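PDB 2YWD: glutamine amidotransferase subunit pdxT from Thermus thermophilus, which probably hydrolyses glutamine to glutamate and ammonia, which is passed to the partner subunit PdxS for the synthesis of pyridoxal 5'-phosphate. Local coordinates for residues V66-R69 / V70-S74; V31-K34 / E35-E38. All coordinates share one frame; numbering follows the deposited sequence.

Interaction 1: V66-R69 / V70-S74; sequences VRKR and VEEGS
R69 reaches forward past the C-terminal end of its helix to hold S74 and E72. Its CB lies 3.9 Å from S74 OG, and bends at chi2 (-70°) and chi3 (-60°) fold the chain over the helix end. CD then passes 3.3 Å from E72 OE1, while NE donates to S74 OG at 2.7 Å, with the hydroxyl in the guanidinium plane. At the tip, NH2 bonds S74 O at 2.9 Å from above the carbonyl plane, so the arginine grips the serine side-on, while NH1 turns to L37 O. S74 OG in turn donates a hydrogen bond to the anti lone pair of E72 OE1, at 2.6 Å. That carboxylate makes a long salt bridge with R69 NE, and its OE2 takes K68 NZ at 3.0 Å. The backbone turns out at G73, whose positive phi suits glycine, in a Schellman motif with S74 N bonded to R69 O. A leucine in place of R69 would probably leave S74 O and L37 O without these donors and S74 OG without the N-H it accepts. Shared between two cations, E72 probably offsets only part of their positive charge, and the serine hydroxyl relays between arginine and glutamate.

Interaction 2: V31-K34 / E35-E38; sequences VRKK and EHLE
H36 ND1 accepts the backbone N-H of R32 at 2.8 Å in a nearly straight bond (173°), with the donor close to the ring plane. ND1 must therefore carry a lone pair there, which a histidine can offer at the end of a short side chain. CG lies anti to the carbonyl carbon (chi1 -65°), which turns the ring back toward the preceding strand end. K33 covers one ring face: its CB sits 3.9 Å from the centroid, only 10° off the normal, a CH-pi contact, and the lysine chain runs on past CE1 and NE2. The backbone beneath is wound tightly, with H36 N bonded to K33 O and L37 N to K34 O. On the outer side K34 and E35 lie side by side. K34 NZ meets E35 OE2 at 2.9 Å, a salt bridge whose hydrogen bond is weak, and a water accepts from NZ while donating to E35 OE1 at 2.7 Å, closing the pair into a ring. Inward, V31 CG1 packs on H36 CB at 3.8 Å and on L37 CD2 at 4.0 Å. Charged residues thus face solvent and branched ones the interior. The i to i+3 bonding is that of a 3-10 turn, here following edge strand 29-31 of the central sheet in a class I glutamine amidotransferase fold.

Overall arrangement
From the N terminus, the chain first reaches interaction 2, where residues 31-38 leave edge strand 29-31 and turn toward strand 42-45. Interaction 1 comes later, at the end of helix 62-71, where residues 70-74 lead into strand 76-80. Each closes a short local turn, and they follow in series, neither nested nor crossed. Their centres are about 14 Å apart, yet they meet in space: R69 NH1 probably donates to L37 O at 3.0 Å, and V66 CG2 packs on L37 CD1 at 3.8 Å. The 3-10 turn is thereby tied to the helix, while L37 reaches L43 of strand 42-45 and V66 and V70 rest on L77 of strand 76-80, joining both elements to the main sheet.

Interaction 1: V66-R69 / V70-S74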
loop_
_atom_site.group_PDB
_atom_site.type_symbol
_atom_site.label_atom_id
_atom_site.label_comp_id
_atom_site.label_asym_id
_atom_site.label_seq_id
_atom_site.Cartn_x
_atom_site.Cartn_y
_atom_site.Cartn_z
ATOM N N VAL A 66 3.727 8.632 -11.198
ATOM C CA VAL A 66 2.993 7.440 -10.808
ATOM C C VAL A 66 1.528 7.587 -11.232
ATOM O O VAL A 66 0.933 6.646 -11.761
ATOM C CB VAL A 66 3.077 7.200 -9.285
ATOM C CG1 VAL A 66 2.089 6.133 -8.874
ATOM C CG2 VAL A 66 4.493 6.771 -8.903
ATOM N N ARG A 67 0.950 8.765 -11.007
ATOM C CA ARG A 67 -0.442 8.995 -11.385
ATOM C C ARG A 67 -0.627 8.726 -12.881
ATOM O O ARG A 67 -1.597 8.086 -13.303
ATOM C CB ARG A 67 -0.861 10.438 -11.059
ATOM C CG ARG A 67 -2.328 10.731 -11.362
ATOM C CD ARG A 67 -2.766 12.140 -10.933
ATOM N NE ARG A 67 -2.701 12.339 -9.484
ATOM C CZ ARG A 67 -1.727 12.988 -8.854
ATOM N NH1 ARG A 67 -0.720 13.519 -9.541
ATOM N NH2 ARG A 67 -1.749 13.091 -7.530
ATOM N N LYS A 68 0.318 9.215 -13.675
ATOM C CA LYS A 68 0.287 9.038 -15.121
ATOM C C LYS A 68 0.410 7.558 -15.499
ATOM O O LYS A 68 -0.331 7.057 -16.348
ATOM C CB LYS A 68 1.429 9.834 -15.757
ATOM C CG LYS A 68 1.552 9.665 -17.261
ATOM C CD LYS A 68 2.811 10.341 -17.783
ATOM C CE LYS A 68 2.999 10.087 -19.272
ATOM N NZ LYS A 68 3.045 8.628 -19.578
ATOM N N ARG A 69 1.344 6.865 -14.857
ATOM C CA ARG A 69 1.569 5.446 -15.124
ATOM C C ARG A 69 0.353 4.580 -14.785
ATOM O O ARG A 69 -0.008 3.685 -15.551
ATOM C CB ARG A 69 2.795 4.955 -14.341
ATOM C CG ARG A 69 4.132 5.524 -14.829
ATOM C CD ARG A 69 4.519 4.949 -16.189
ATOM N NE ARG A 69 4.660 3.498 -16.128
ATOM C CZ ARG A 69 5.688 2.869 -15.565
ATOM N NH1 ARG A 69 6.680 3.563 -15.020
ATOM N NH2 ARG A 69 5.710 1.543 -15.521
ATOM N N VAL A 70 -0.271 4.836 -13.639
ATOM C CA VAL A 70 -1.444 4.066 -13.234
ATOM C C VAL A 70 -2.615 4.345 -14.170
ATOM O O VAL A 70 -3.352 3.431 -14.552
ATOM C CB VAL A 70 -1.861 4.400 -11.788
ATOM C CG1 VAL A 70 -3.167 3.696 -11.442
ATOM C CG2 VAL A 70 -0.768 3.968 -10.831
ATOM N N GLU A 71 -2.771 5.611 -14.543
ATOM C CA GLU A 71 -3.839 6.030 -15.440
ATOM C C GLU A 71 -3.737 5.313 -16.787
ATOM O O GLU A 71 -4.751 4.949 -17.382
ATOM C CB GLU A 71 -3.772 7.546 -15.658
ATOM C CG GLU A 71 -4.921 8.109 -16.480
ATOM C CD GLU A 71 -6.267 7.898 -15.814
ATOM O OE1 GLU A 71 -6.439 8.357 -14.664
ATOM O OE2 GLU A 71 -7.153 7.275 -16.437
ATOM N N GLU A 72 -2.514 5.110 -17.266
ATOM C CA GLU A 72 -2.318 4.437 -18.544
ATOM C C GLU A 72 -2.274 2.919 -18.366
ATOM O O GLU A 72 -2.114 2.176 -19.333
ATOM C CB GLU A 72 -1.033 4.933 -19.213
ATOM C CG GLU A 72 0.250 4.485 -18.548
ATOM C CD GLU A 72 1.471 5.174 -19.130
ATOM O OE1 GLU A 72 2.601 4.705 -18.872
ATOM O OE2 GLU A 72 1.299 6.191 -19.839
ATOM N N GLY A 73 -2.413 2.474 -17.120
ATOM C CA GLY A 73 -2.413 1.052 -16.818
ATOM C C GLY A 73 -1.092 0.319 -16.961
ATOM O O GLY A 73 -1.081 -0.891 -17.174
ATOM N N SER A 74 0.021 1.035 -16.830
ATOM C CA SER A 74 1.336 0.417 -16.961
ATOM C C SER A 74 2.070 0.257 -15.629
ATOM O O SER A 74 3.272 -0.010 -15.609
ATOM C CB SER A 74 2.206 1.242 -17.911
ATOM O OG SER A 74 2.426 2.537 -17.382
#

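Interaction 2: V31-K34 / E35-E38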
loop_
_atom_site.group_PDB
_atom_site.type_symbol
_atom_site.label_atom_id
_atom_site.label_comp_id
_atom_site.label_asym_id
_atom_site.label_seq_id
_atom_site.Cartn_x
_atom_site.Cartn_y
_atom_site.Cartn_z
ATOM N N VAL A 31 13.203 2.726 -5.098
ATOM C CA VAL A 31 12.812 3.903 -5.860
ATOM C C VAL A 31 13.007 5.174 -5.037
ATOM O O VAL A 31 12.366 5.361 -4.002
ATOM C CB VAL A 31 11.334 3.792 -6.312
ATOM C CG1 VAL A 31 10.923 5.024 -7.104
ATOM C CG2 VAL A 31 11.150 2.540 -7.161
ATOM N N ARG A 32 13.914 6.033 -5.492
ATOM C CA ARG A 32 14.191 7.294 -4.813
ATOM C C ARG A 32 14.097 8.475 -5.770
ATOM O O ARG A 32 14.081 9.625 -5.341
ATOM C CB ARG A 32 15.584 7.281 -4.183
ATOM C CG ARG A 32 15.730 6.357 -2.994
ATOM C CD ARG A 32 16.973 6.712 -2.195
ATOM N NE ARG A 32 17.124 5.843 -1.034
ATOM C CZ ARG A 32 17.451 4.557 -1.107
ATOM N NH1 ARG A 32 17.666 3.995 -2.290
ATOM N NH2 ARG A 32 17.558 3.835 0.003
ATOM N N LYS A 33 14.042 8.182 -7.065
ATOM C CA LYS A 33 13.946 9.216 -8.090
ATOM C C LYS A 33 12.881 8.815 -9.102
ATOM O O LYS A 33 12.599 7.626 -9.273
ATOM C CB LYS A 33 15.293 9.383 -8.797
ATOM C CG LYS A 33 16.423 9.835 -7.890
ATOM C CD LYS A 33 17.744 9.853 -8.646
ATOM C CE LYS A 33 18.889 10.340 -7.766
ATOM N NZ LYS A 33 20.196 10.300 -8.487
ATOM N N LYS A 34 12.290 9.797 -9.779
ATOM C CA LYS A 34 11.252 9.497 -10.753
ATOM C C LYS A 34 11.766 8.572 -11.851
ATOM O O LYS A 34 11.021 7.737 -12.360
ATOM C CB LYS A 34 10.691 10.788 -11.365
ATOM C CG LYS A 34 11.689 11.635 -12.135
ATOM C CD LYS A 34 11.030 12.927 -12.615
ATOM C CE LYS A 34 11.978 13.782 -13.451
ATOM N NZ LYS A 34 13.182 14.222 -12.689
ATOM N N GLU A 35 13.042 8.717 -12.202
ATOM C CA GLU A 35 13.655 7.891 -13.237
ATOM C C GLU A 35 13.631 6.413 -12.861
ATOM O O GLU A 35 13.630 5.548 -13.733
ATOM C CB GLU A 35 15.112 8.309 -13.474
ATOM C CG GLU A 35 15.312 9.657 -14.151
ATOM C CD GLU A 35 14.834 10.823 -13.308
ATOM O OE1 GLU A 35 15.066 10.805 -12.078
ATOM O OE2 GLU A 35 14.239 11.761 -13.882
ATOM N N HIS A 36 13.622 6.133 -11.562
ATOM C CA HIS A 36 13.611 4.759 -11.068
ATOM C C HIS A 36 12.322 4.011 -11.393
ATOM O O HIS A 36 12.265 2.785 -11.277
ATOM C CB HIS A 36 13.829 4.747 -9.554
ATOM C CG HIS A 36 15.172 5.250 -9.129
ATOM N ND1 HIS A 36 15.457 5.590 -7.825
ATOM C CD2 HIS A 36 16.313 5.460 -9.830
ATOM C CE1 HIS A 36 16.713 5.990 -7.739
ATOM N NE2 HIS A 36 17.255 5.921 -8.943
ATOM N N LEU A 37 11.287 4.745 -11.789
ATOM C CA LEU A 37 10.003 4.133 -12.118
ATOM C C LEU A 37 10.031 3.456 -13.486
ATOM O O LEU A 37 9.217 2.577 -13.775
ATOM C CB LEU A 37 8.895 5.192 -12.104
ATOM C CG LEU A 37 8.596 5.890 -10.777
ATOM C CD1 LEU A 37 7.632 7.034 -11.025
ATOM C CD2 LEU A 37 8.009 4.895 -9.782
ATOM N N GLU A 38 10.972 3.866 -14.327
ATOM C CA GLU A 38 11.082 3.307 -15.667
ATOM C C GLU A 38 11.375 1.813 -15.634
ATOM O O GLU A 38 12.284 1.361 -14.937
ATOM C CB GLU A 38 12.179 4.035 -16.444
ATOM C CG GLU A 38 12.315 3.595 -17.886
ATOM C CD GLU A 38 13.362 4.397 -18.633
ATOM O OE1 GLU A 38 14.547 4.350 -18.235
ATOM O OE2 GLU A 38 12.998 5.077 -19.615
HETATM O O HOH W 1 14.993 13.000 -10.595
#